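Local coordinates for protein mevalonate 3-kinase (Thermoplasma acidophilum, PDB 4RKS) that phosphorylates (R)-mevalonate at its 3-hydroxyl with ATP, a step of the alternative mevalonate pathway to isoprenoids found in extremely acidophilic Thermoplasmatales, at residues S92-Y100 against D149-V157. Residues are numbered along the deposited sequence; the frame is centred on the assembly and turned at random.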
loop_
_atom_site.group_PDB
_atom_site.type_symbol
_atom_site.label_atom_id
_atom_site.label_comp_id
_atom_site.label_asym_id
_atom_site.label_seq_id
_atom_site.Cartn_x
_atom_site.Cartn_y
_atom_site.Cartn_z
ATOM N N SER A 92 11.529 14.951 2.103
ATOM C CA SER A 92 10.997 13.674 1.640
ATOM C C SER A 92 10.391 13.790 0.228
ATOM O O SER A 92 10.830 13.117 -0.705
ATOM C CB SER A 92 9.956 13.161 2.644
ATOM O OG SER A 92 9.179 12.113 2.093
ATOM N N VAL A 93 9.396 14.657 0.070
ATOM C CA VAL A 93 8.789 14.881 -1.239
ATOM C C VAL A 93 9.690 15.757 -2.112
ATOM O O VAL A 93 9.831 15.516 -3.312
ATOM C CB VAL A 93 7.388 15.528 -1.109
ATOM C CG1 VAL A 93 6.872 16.007 -2.472
ATOM C CG2 VAL A 93 6.408 14.539 -0.474
ATOM N N ARG A 94 10.321 16.759 -1.505
ATOM C CA ARG A 94 11.161 17.679 -2.256
ATOM C C ARG A 94 12.380 16.989 -2.890
ATOM O O ARG A 94 12.842 17.419 -3.937
ATOM C CB ARG A 94 11.595 18.845 -1.366
ATOM C CG ARG A 94 10.456 19.845 -1.114
ATOM C CD ARG A 94 10.932 21.159 -0.516
ATOM N NE ARG A 94 11.559 20.977 0.786
ATOM C CZ ARG A 94 12.026 21.972 1.533
ATOM N NH1 ARG A 94 11.930 23.228 1.108
ATOM N NH2 ARG A 94 12.589 21.710 2.706
ATOM N N ARG A 95 12.875 15.919 -2.272
ATOM C CA ARG A 95 13.936 15.096 -2.871
ATOM C C ARG A 95 13.551 14.558 -4.240
ATOM O O ARG A 95 14.339 14.634 -5.189
ATOM C CB ARG A 95 14.293 13.910 -1.976
ATOM C CG ARG A 95 15.598 14.071 -1.235
ATOM C CD ARG A 95 15.918 12.832 -0.420
ATOM N NE ARG A 95 16.841 13.136 0.668
ATOM C CZ ARG A 95 16.463 13.605 1.852
ATOM N NH1 ARG A 95 17.365 13.855 2.790
ATOM N NH2 ARG A 95 15.178 13.821 2.098
ATOM N N VAL A 96 12.345 13.996 -4.324
ATOM C CA VAL A 96 11.815 13.444 -5.574
ATOM C C VAL A 96 11.641 14.537 -6.610
ATOM O O VAL A 96 12.014 14.382 -7.779
ATOM C CB VAL A 96 10.459 12.744 -5.362
ATOM C CG1 VAL A 96 9.879 12.301 -6.692
ATOM C CG2 VAL A 96 10.601 11.573 -4.409
ATOM N N LEU A 97 11.047 15.645 -6.193
ATOM C CA LEU A 97 10.829 16.730 -7.125
ATOM C C LEU A 97 12.164 17.245 -7.688
ATOM O O LEU A 97 12.254 17.517 -8.882
ATOM C CB LEU A 97 10.035 17.851 -6.462
ATOM C CG LEU A 97 8.652 17.386 -5.956
ATOM C CD1 LEU A 97 7.849 18.568 -5.477
ATOM C CD2 LEU A 97 7.895 16.606 -7.036
ATOM N N ASP A 98 13.195 17.356 -6.849
ATOM C CA ASP A 98 14.499 17.843 -7.320
ATOM C C ASP A 98 15.152 16.877 -8.305
ATOM O O ASP A 98 15.741 17.310 -9.305
ATOM C CB ASP A 98 15.463 18.094 -6.151
ATOM C CG ASP A 98 15.045 19.270 -5.285
ATOM O OD1 ASP A 98 14.326 20.161 -5.789
ATOM O OD2 ASP A 98 15.442 19.302 -4.099
ATOM N N ARG A 99 15.056 15.579 -8.020
ATOM C CA ARG A 99 15.642 14.550 -8.891
ATOM C C ARG A 99 15.115 14.614 -10.331
ATOM O O ARG A 99 15.852 14.330 -11.277
ATOM C CB ARG A 99 15.398 13.160 -8.294
ATOM C CG ARG A 99 15.651 11.978 -9.231
ATOM C CD ARG A 99 17.110 11.859 -9.676
ATOM N NE ARG A 99 17.357 10.615 -10.411
ATOM C CZ ARG A 99 17.259 10.478 -11.735
ATOM N NH1 ARG A 99 17.505 9.302 -12.297
ATOM N NH2 ARG A 99 16.920 11.507 -12.502
ATOM N N TYR A 100 13.854 15.004 -10.504
ATOM C CA TYR A 100 13.262 15.062 -11.841
ATOM C C TYR A 100 13.074 16.501 -12.314
ATOM O O TYR A 100 12.131 16.812 -13.048
ATOM C CB TYR A 100 11.926 14.286 -11.859
ATOM C CG TYR A 100 12.194 12.802 -11.691
ATOM C CD1 TYR A 100 12.487 12.008 -12.793
ATOM C CD2 TYR A 100 12.239 12.218 -10.423
ATOM C CE1 TYR A 100 12.767 10.669 -12.652
ATOM C CE2 TYR A 100 12.520 10.874 -10.270
ATOM C CZ TYR A 100 12.783 10.104 -11.394
ATOM O OH TYR A 100 13.064 8.765 -11.270
ATOM N N ASP A 149 12.525 2.412 -12.390
ATOM C CA ASP A 149 13.518 3.399 -11.938
ATOM C C ASP A 149 12.870 4.500 -11.105
ATOM O O ASP A 149 13.392 4.867 -10.059
ATOM C CB ASP A 149 14.251 4.057 -13.119
ATOM C CG ASP A 149 15.330 3.170 -13.724
ATOM O OD1 ASP A 149 15.846 2.279 -13.018
ATOM O OD2 ASP A 149 15.675 3.380 -14.907
ATOM N N VAL A 150 11.759 5.047 -11.591
ATOM C CA VAL A 150 11.050 6.106 -10.849
ATOM C C VAL A 150 10.648 5.581 -9.463
ATOM O O VAL A 150 10.795 6.278 -8.444
ATOM C CB VAL A 150 9.788 6.620 -11.609
ATOM C CG1 VAL A 150 8.937 7.547 -10.720
ATOM C CG2 VAL A 150 10.172 7.334 -12.872
ATOM N N GLU A 151 10.192 4.330 -9.428
ATOM C CA GLU A 151 9.810 3.681 -8.180
ATOM C C GLU A 151 10.902 3.748 -7.112
ATOM O O GLU A 151 10.601 3.964 -5.944
ATOM C CB GLU A 151 9.457 2.215 -8.410
ATOM C CG GLU A 151 8.936 1.540 -7.138
ATOM C CD GLU A 151 8.680 0.051 -7.323
ATOM O OE1 GLU A 151 8.273 -0.351 -8.431
ATOM O OE2 GLU A 151 8.899 -0.719 -6.366
ATOM N N ASN A 152 12.156 3.546 -7.510
ATOM C CA ASN A 152 13.276 3.600 -6.557
ATOM C C ASN A 152 13.305 4.932 -5.813
ATOM O O ASN A 152 13.508 4.963 -4.600
ATOM C CB ASN A 152 14.616 3.366 -7.271
ATOM C CG ASN A 152 14.813 1.918 -7.699
ATOM O OD1 ASN A 152 14.401 0.993 -7.005
ATOM N ND2 ASN A 152 15.455 1.717 -8.849
ATOM N N ASP A 153 13.067 6.022 -6.546
ATOM C CA ASP A 153 12.996 7.362 -5.967
ATOM C C ASP A 153 11.743 7.583 -5.108
ATOM O O ASP A 153 11.786 8.333 -4.127
ATOM C CB ASP A 153 13.049 8.428 -7.070
ATOM C CG ASP A 153 14.334 8.351 -7.907
ATOM O OD1 ASP A 153 15.428 8.240 -7.316
ATOM O OD2 ASP A 153 14.244 8.387 -9.156
ATOM N N LEU A 154 10.637 6.928 -5.460
ATOM C CA LEU A 154 9.387 7.136 -4.737
ATOM C C LEU A 154 9.390 6.527 -3.335
ATOM O O LEU A 154 8.563 6.893 -2.506
ATOM C CB LEU A 154 8.199 6.559 -5.510
ATOM C CG LEU A 154 7.921 7.104 -6.910
ATOM C CD1 LEU A 154 6.712 6.377 -7.500
ATOM C CD2 LEU A 154 7.727 8.620 -6.913
ATOM N N ARG A 155 10.290 5.586 -3.071
ATOM C CA ARG A 155 10.239 4.874 -1.790
ATOM C C ARG A 155 10.608 5.772 -0.616
ATOM O O ARG A 155 10.226 5.494 0.526
ATOM C CB ARG A 155 11.138 3.628 -1.823
ATOM C CG ARG A 155 10.543 2.517 -2.672
ATOM C CD ARG A 155 11.225 1.156 -2.484
ATOM N NE ARG A 155 10.918 0.300 -3.625
ATOM C CZ ARG A 155 11.730 0.166 -4.662
ATOM N NH1 ARG A 155 12.899 0.789 -4.652
ATOM N NH2 ARG A 155 11.395 -0.594 -5.688
ATOM N N ALA A 156 11.313 6.865 -0.906
ATOM C CA ALA A 156 11.666 7.841 0.112
ATOM C C ALA A 156 10.407 8.492 0.656
ATOM O O ALA A 156 10.366 8.941 1.793
ATOM C CB ALA A 156 12.617 8.899 -0.458
ATOM N N VAL A 157 9.378 8.540 -0.179
ATOM C CA VAL A 157 8.100 9.062 0.225
ATOM C C VAL A 157 7.306 7.972 0.956
ATOM O O VAL A 157 6.721 8.223 2.003
ATOM C CB VAL A 157 7.325 9.588 -0.993
ATOM C CG1 VAL A 157 5.947 10.084 -0.583
ATOM C CG2 VAL A 157 8.134 10.705 -1.659
#
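Tyr-100, Val-96 and Ser-92 meet Asp-153, Val-157 and Ala-156 where helix 92-99 packs nearly antiparallel on helix 147-154 and the residues that follow it in the N-terminal domain of this GHMP kinase, the axes 150° apart and 10.2 Å at closest approach. The apolar part is mostly valine, whose two methyls reach different neighbours at once, joined by Leu-154. CG2 of Val-96 lies 3.8 Å from CG2 of Val-157, the two side chains crossing at about a right angle, while CG1 of Val-96 lies 4.3 Å from CD2 of Leu-154. Ile-134 and Ile-138 of helix 128-141 pack on Val-96, and Val-157 also touches Ser-126 of the ATP site.

Polar contacts come from the two ends of 92-100. With OG opposite its own backbone N (chi1 165°), Ser-92 gives a weak hydrogen bond of 3.4 Å to the carbonyl O of Ala-156, whose small side chain suits the close backbones. At the other end Tyr-100, just past its helix, has a long side chain that brings the OH to helix 147-154: it rests 3.6 Å from CG2 of Val-150 and donates to Asp-153. A phenylalanine here would keep the ring but would probably leave the Asp-153 carboxylate without its hydroxyl donor. Arg-99 NE lies 4.0 Å from OD2 of Asp-153 with no N-H aimed at it; its positive charge would probably favour the ionised carboxylate without bonding to it. The Tyr-100 OH to Asp-153 OD2 bond is very short at 2.5 Å, with OD2 at the ring edge and the carboxylate plane turned 73° from the ring.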